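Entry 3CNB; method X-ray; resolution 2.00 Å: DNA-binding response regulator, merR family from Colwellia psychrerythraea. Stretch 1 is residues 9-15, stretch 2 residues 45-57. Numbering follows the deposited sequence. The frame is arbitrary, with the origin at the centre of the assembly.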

ATOM      1  N   PHE A   9     -15.248  -3.997   0.686  1.00 41.54           N
ATOM      2  CA  PHE A   9     -13.827  -3.939   1.149  1.00 38.92           C
ATOM      3  C   PHE A   9     -12.986  -3.348   0.020  1.00 38.34           C
ATOM      4  O   PHE A   9     -13.147  -3.728  -1.137  1.00 36.01           O
ATOM      5  CB  PHE A   9     -13.347  -5.338   1.575  1.00 44.33           C
ATOM      6  CG  PHE A   9     -11.847  -5.463   1.738  1.00 42.92           C
ATOM      7  CD1 PHE A   9     -11.139  -6.398   0.994  1.00 47.77           C
ATOM      8  CD2 PHE A   9     -11.154  -4.666   2.629  1.00 37.97           C
ATOM      9  CE1 PHE A   9      -9.763  -6.528   1.123  1.00 37.39           C
ATOM     10  CE2 PHE A   9      -9.777  -4.780   2.761  1.00 41.60           C
ATOM     11  CZ  PHE A   9      -9.085  -5.714   2.001  1.00 45.88           C
ATOM     12  N   SER A  10     -12.102  -2.412   0.359  1.00 29.44           N
ATOM     13  CA  SER A  10     -11.503  -1.541  -0.643  1.00 28.15           C
ATOM     14  C   SER A  10      -9.982  -1.408  -0.514  1.00 23.31           C
ATOM     15  O   SER A  10      -9.468  -1.176   0.570  1.00 24.17           O
ATOM     16  CB  SER A  10     -12.183  -0.169  -0.588  1.00 29.11           C
ATOM     17  OG  SER A  10     -11.837   0.611  -1.700  1.00 45.63           O
ATOM     18  N   ILE A  11      -9.260  -1.574  -1.622  1.00 20.73           N
ATOM     19  CA  ILE A  11      -7.808  -1.469  -1.588  1.00 20.00           C
ATOM     20  C   ILE A  11      -7.364  -0.435  -2.590  1.00 18.57           C
ATOM     21  O   ILE A  11      -7.796  -0.469  -3.733  1.00 25.02           O
ATOM     22  CB  ILE A  11      -7.110  -2.818  -1.914  1.00 22.62           C
ATOM     23  CG1 ILE A  11      -7.417  -3.859  -0.842  1.00 25.83           C
ATOM     24  CG2 ILE A  11      -5.580  -2.659  -2.013  1.00 20.64           C
ATOM     25  CD1 ILE A  11      -7.214  -5.279  -1.314  1.00 27.75           C
ATOM     26  N   LEU A  12      -6.481   0.471  -2.158  1.00 25.57           N
ATOM     27  CA  LEU A  12      -5.855   1.453  -3.046  1.00 22.12           C
ATOM     28  C   LEU A  12      -4.372   1.137  -3.241  1.00 20.24           C
ATOM     29  O   LEU A  12      -3.599   1.060  -2.273  1.00 21.55           O
ATOM     30  CB  LEU A  12      -6.011   2.882  -2.464  1.00 18.50           C
ATOM     31  CG  LEU A  12      -5.937   4.206  -3.251  1.00 28.55           C
ATOM     32  CD1 LEU A  12      -5.004   5.184  -2.533  1.00 27.86           C
ATOM     33  CD2 LEU A  12      -5.560   4.081  -4.725  1.00 29.10           C
ATOM     34  N   ILE A  13      -3.973   1.006  -4.499  1.00 16.21           N
ATOM     35  CA  ILE A  13      -2.589   0.746  -4.863  1.00 19.70           C
ATOM     36  C   ILE A  13      -1.962   2.016  -5.403  1.00 23.88           C
ATOM     37  O   ILE A  13      -2.431   2.560  -6.400  1.00 25.95           O
ATOM     38  CB  ILE A  13      -2.468  -0.395  -5.935  1.00 16.64           C
ATOM     39  CG1 ILE A  13      -2.940  -1.729  -5.364  1.00 26.18           C
ATOM     40  CG2 ILE A  13      -1.024  -0.531  -6.478  1.00 25.86           C
ATOM     41  CD1 ILE A  13      -3.390  -2.685  -6.446  1.00 16.80           C
ATOM     42  N   ILE A  14      -0.916   2.470  -4.755  1.00 24.15           N
ATOM     43  CA  ILE A  14      -0.138   3.592  -5.188  1.00 18.70           C
ATOM     44  C   ILE A  14       1.161   3.154  -5.823  1.00 27.45           C
ATOM     45  O   ILE A  14       2.056   2.747  -5.158  1.00 30.54           O
ATOM     46  CB  ILE A  14       0.128   4.523  -4.042  1.00 19.08           C
ATOM     47  CG1 ILE A  14      -1.166   5.122  -3.525  1.00 22.07           C
ATOM     48  CG2 ILE A  14       1.056   5.564  -4.435  1.00 26.41           C
ATOM     49  CD1 ILE A  14      -1.133   5.628  -2.188  1.00 18.97           C
ATOM     50  N   GLU A  15       1.250   3.274  -7.131  1.00 27.83           N
ATOM     51  CA  GLU A  15       2.304   2.664  -7.916  1.00 27.73           C
ATOM     52  C   GLU A  15       2.416   3.207  -9.351  1.00 27.46           C
ATOM     53  O   GLU A  15       1.512   3.078 -10.100  1.00 32.72           O
ATOM     54  CB  GLU A  15       2.053   1.171  -7.950  1.00 26.35           C
ATOM     55  CG  GLU A  15       2.962   0.350  -8.789  1.00 26.27           C
ATOM     56  CD  GLU A  15       4.364   0.392  -8.331  1.00 32.29           C
ATOM     57  OE1 GLU A  15       5.175   0.931  -9.040  1.00 37.79           O
ATOM     58  OE2 GLU A  15       4.664  -0.072  -7.269  1.00 30.37           O
TER
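Stretch 2 (45-57) DAGDLLHTVKPDV

Stretch 2 approaches the strand 10-14 twice, first as a helix packed against it and then as a segment that turns back to run alongside it. Residues 45-52 are helical, with helical phi/psi throughout, close to -60/-45 at D45 to G47 and looser after them, and the pattern is confirmed by L49 N to D45 O at 2.7 Å, L50 N to A46 O at 3.1 Å and V53 N to L49 O at 3.0 Å. The helix axis runs antiparallel to the strand, at 176° between N-to-C directions, with a closest approach of 9.3 Å. K54 leaves helical geometry with positive phi (46/65) and its CA-to-CB bond points away from stretch 1; beyond it the chain reverses, so that V57 pairs with I11 in a parallel beta bridge, CA to CA 4.8 Å.

The polar contacts concentrate at S10, where backbone and side chain both find partners. Its amide donates to the carboxylate of D56, S10 N to D56 OD2 at 2.8 Å with an N-H...O angle of 147°. Its carbonyl accepts twice: the bond from D56 N to S10 O is short, 2.7 Å at 160°, whereas that from V57 N to S10 O is weak at 3.3 Å, although its angle of 156° is favourable. D56 thus holds S10 through both backbone and side chain, its m rotamer (chi1 -63°) placing OD2 within reach of the amide. The hydroxyl of S10, in the t rotamer, makes a weak bond as donor, S10 OG to V53 O at 3.3 Å.

Two residues along the strand, L12 N donates to V57 O at 2.9 Å and 165°, the most nearly linear of the four bonds donated by backbone amides. The amide and carbonyl of V57 therefore reach S10 and L12 respectively, flanking I11 as a parallel bridge requires. The same V57 O also receives a CA-H...O contact from I11 CA, 3.4 Å with 142° at the hydrogen.

Apolar side chains of the strand also pack on the helix and on the loop that follows it. L12, whose CA-to-CB bond points toward stretch 2 and which has the largest covered area, 110 Å², places CD2 4.0 Å from L49 CB and its CB 3.6 Å from P55 CB. Farther along, I14 CG1 meets A46 CB at 3.9 Å, matching the antiparallel course: the later strand residue faces the earlier helical one. The CA-to-CB bond of I13 points away, and the residue makes no contact with stretch 2. At the bridge, I11 CG1 lies 3.9 Å from V57 CB, while V57 CG2 approaches the edge of the F9 ring, 3.8 Å from F9 CE2.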

ATOM      1  N   ASP A  45      -3.317  11.651  -8.029  1.00 21.28           N
ATOM      2  CA  ASP A  45      -4.309  10.597  -7.981  1.00 27.79           C
ATOM      3  C   ASP A  45      -4.224   9.850  -6.655  1.00 27.54           C
ATOM      4  O   ASP A  45      -5.260   9.522  -6.073  1.00 27.87           O
ATOM      5  CB  ASP A  45      -4.161   9.662  -9.178  1.00 31.92           C
ATOM      6  CG  ASP A  45      -4.642  10.300 -10.496  1.00 38.95           C
ATOM      7  OD1 ASP A  45      -5.290  11.363 -10.462  1.00 33.67           O
ATOM      8  OD2 ASP A  45      -4.380   9.729 -11.580  1.00 31.97           O
ATOM      9  N   ALA A  46      -3.004   9.640  -6.152  1.00 25.90           N
ATOM     10  CA  ALA A  46      -2.815   9.054  -4.805  1.00 22.30           C
ATOM     11  C   ALA A  46      -3.489   9.894  -3.720  1.00 28.99           C
ATOM     12  O   ALA A  46      -4.267   9.359  -2.919  1.00 26.40           O
ATOM     13  CB  ALA A  46      -1.347   8.852  -4.510  1.00 21.13           C
ATOM     14  N   GLY A  47      -3.243  11.213  -3.734  1.00 25.34           N
ATOM     15  CA  GLY A  47      -3.878  12.134  -2.777  1.00 20.47           C
ATOM     16  C   GLY A  47      -5.388  12.122  -2.872  1.00 19.76           C
ATOM     17  O   GLY A  47      -6.098  12.100  -1.864  1.00 22.84           O
ATOM     18  N   ASP A  48      -5.858  12.087  -4.112  1.00 22.41           N
ATOM     19  CA  ASP A  48      -7.261  12.235  -4.440  1.00 23.09           C
ATOM     20  C   ASP A  48      -8.024  10.963  -4.095  1.00 26.04           C
ATOM     21  O   ASP A  48      -9.033  11.015  -3.375  1.00 29.16           O
ATOM     22  CB  ASP A  48      -7.387  12.596  -5.934  1.00 23.70           C
ATOM     23  CG  ASP A  48      -8.821  12.768  -6.381  1.00 28.82           C
ATOM     24  OD1 ASP A  48      -9.666  13.208  -5.581  1.00 26.32           O
ATOM     25  OD2 ASP A  48      -9.106  12.446  -7.551  1.00 33.62           O
ATOM     26  N   LEU A  49      -7.508   9.825  -4.572  1.00 26.26           N
ATOM     27  CA  LEU A  49      -8.134   8.517  -4.370  1.00 23.76           C
ATOM     28  C   LEU A  49      -8.120   8.043  -2.912  1.00 24.96           C
ATOM     29  O   LEU A  49      -9.020   7.328  -2.495  1.00 24.30           O
ATOM     30  CB  LEU A  49      -7.518   7.489  -5.299  1.00 26.15           C
ATOM     31  CG  LEU A  49      -8.205   7.306  -6.669  1.00 37.72           C
ATOM     32  CD1 LEU A  49      -8.513   8.602  -7.362  1.00 43.24           C
ATOM     33  CD2 LEU A  49      -7.383   6.409  -7.592  1.00 35.15           C
ATOM     34  N   LEU A  50      -7.147   8.498  -2.121  1.00 21.96           N
ATOM     35  CA  LEU A  50      -7.201   8.327  -0.660  1.00 25.73           C
ATOM     36  C   LEU A  50      -8.584   8.652  -0.110  1.00 27.25           C
ATOM     37  O   LEU A  50      -9.107   7.941   0.741  1.00 27.78           O
ATOM     38  CB  LEU A  50      -6.211   9.263   0.017  1.00 23.93           C
ATOM     39  CG  LEU A  50      -5.298   8.850   1.176  1.00 37.02           C
ATOM     40  CD1 LEU A  50      -4.918  10.076   1.970  1.00 28.66           C
ATOM     41  CD2 LEU A  50      -5.874   7.790   2.096  1.00 37.13           C
ATOM     42  N   HIS A  51      -9.160   9.753  -0.583  1.00 26.36           N
ATOM     43  CA  HIS A  51     -10.468  10.193  -0.114  1.00 28.98           C
ATOM     44  C   HIS A  51     -11.616   9.512  -0.844  1.00 28.29           C
ATOM     45  O   HIS A  51     -12.566   9.058  -0.205  1.00 35.95           O
ATOM     46  CB  HIS A  51     -10.570  11.710  -0.217  1.00 29.23           C
ATOM     47  CG  HIS A  51      -9.558  12.422   0.620  1.00 19.93           C
ATOM     48  ND1 HIS A  51      -9.767  12.701   1.950  1.00 24.75           N
ATOM     49  CD2 HIS A  51      -8.316  12.882   0.329  1.00 20.29           C
ATOM     50  CE1 HIS A  51      -8.703  13.311   2.442  1.00 18.42           C
ATOM     51  NE2 HIS A  51      -7.807  13.429   1.481  1.00 22.56           N
ATOM     52  N   THR A  52     -11.537   9.428  -2.170  1.00 29.72           N
ATOM     53  CA  THR A  52     -12.718   9.025  -2.964  1.00 30.12           C
ATOM     54  C   THR A  52     -12.996   7.508  -2.952  1.00 35.63           C
ATOM     55  O   THR A  52     -14.136   7.068  -3.116  1.00 36.30           O
ATOM     56  CB  THR A  52     -12.640   9.517  -4.420  1.00 26.70           C
ATOM     57  OG1 THR A  52     -11.500   8.944  -5.066  1.00 31.78           O
ATOM     58  CG2 THR A  52     -12.529  11.027  -4.478  1.00 19.27           C
ATOM     59  N   VAL A  53     -11.939   6.723  -2.776  1.00 28.83           N
ATOM     60  CA  VAL A  53     -12.014   5.269  -2.786  1.00 29.36           C
ATOM     61  C   VAL A  53     -12.278   4.779  -1.355  1.00 26.16           C
ATOM     62  O   VAL A  53     -12.853   3.712  -1.159  1.00 36.67           O
ATOM     63  CB  VAL A  53     -10.700   4.701  -3.410  1.00 29.10           C
ATOM     64  CG1 VAL A  53     -10.446   3.256  -3.056  1.00 29.79           C
ATOM     65  CG2 VAL A  53     -10.700   4.920  -4.933  1.00 25.74           C
ATOM     66  N   LYS A  54     -11.892   5.599  -0.374  1.00 27.43           N
ATOM     67  CA  LYS A  54     -11.944   5.264   1.060  1.00 32.51           C
ATOM     68  C   LYS A  54     -11.378   3.862   1.326  1.00 30.38           C
ATOM     69  O   LYS A  54     -12.116   2.975   1.753  1.00 26.06           O
ATOM     70  CB  LYS A  54     -13.373   5.377   1.612  1.00 33.55           C
ATOM     71  CG  LYS A  54     -14.002   6.758   1.508  1.00 49.23           C
ATOM     72  CD  LYS A  54     -15.495   6.677   1.182  1.00 65.18           C
ATOM     73  CE  LYS A  54     -16.330   6.337   2.410  1.00 74.22           C
ATOM     74  NZ  LYS A  54     -17.792   6.342   2.110  1.00 79.04           N
ATOM     75  N   PRO A  55     -10.067   3.666   1.081  1.00 25.90           N
ATOM     76  CA  PRO A  55      -9.534   2.305   1.092  1.00 23.77           C
ATOM     77  C   PRO A  55      -9.362   1.776   2.501  1.00 23.24           C
ATOM     78  O   PRO A  55      -9.198   2.550   3.451  1.00 24.63           O
ATOM     79  CB  PRO A  55      -8.183   2.454   0.395  1.00 21.72           C
ATOM     80  CG  PRO A  55      -7.766   3.885   0.669  1.00 27.86           C
ATOM     81  CD  PRO A  55      -9.022   4.683   0.833  1.00 20.86           C
ATOM     82  N   ASP A  56      -9.446   0.466   2.650  1.00 25.34           N
ATOM     83  CA  ASP A  56      -9.210  -0.147   3.948  1.00 23.57           C
ATOM     84  C   ASP A  56      -7.741  -0.476   4.052  1.00 25.46           C
ATOM     85  O   ASP A  56      -7.191  -0.512   5.133  1.00 27.59           O
ATOM     86  CB  ASP A  56     -10.055  -1.405   4.077  1.00 29.65           C
ATOM     87  CG  ASP A  56     -11.535  -1.100   4.024  1.00 29.65           C
ATOM     88  OD1 ASP A  56     -12.038  -0.499   4.996  1.00 30.33           O
ATOM     89  OD2 ASP A  56     -12.174  -1.423   3.008  1.00 34.41           O
ATOM     90  N   VAL A  57      -7.138  -0.724   2.888  1.00 26.19           N
ATOM     91  CA  VAL A  57      -5.742  -1.089   2.736  1.00 21.93           C
ATOM     92  C   VAL A  57      -5.105  -0.195   1.671  1.00 18.86           C
ATOM     93  O   VAL A  57      -5.694   0.009   0.603  1.00 24.72           O
ATOM     94  CB  VAL A  57      -5.578  -2.594   2.302  1.00 22.99           C
ATOM     95  CG1 VAL A  57      -4.102  -2.953   2.131  1.00 21.35           C
ATOM     96  CG2 VAL A  57      -6.214  -3.543   3.333  1.00 16.56           C
TER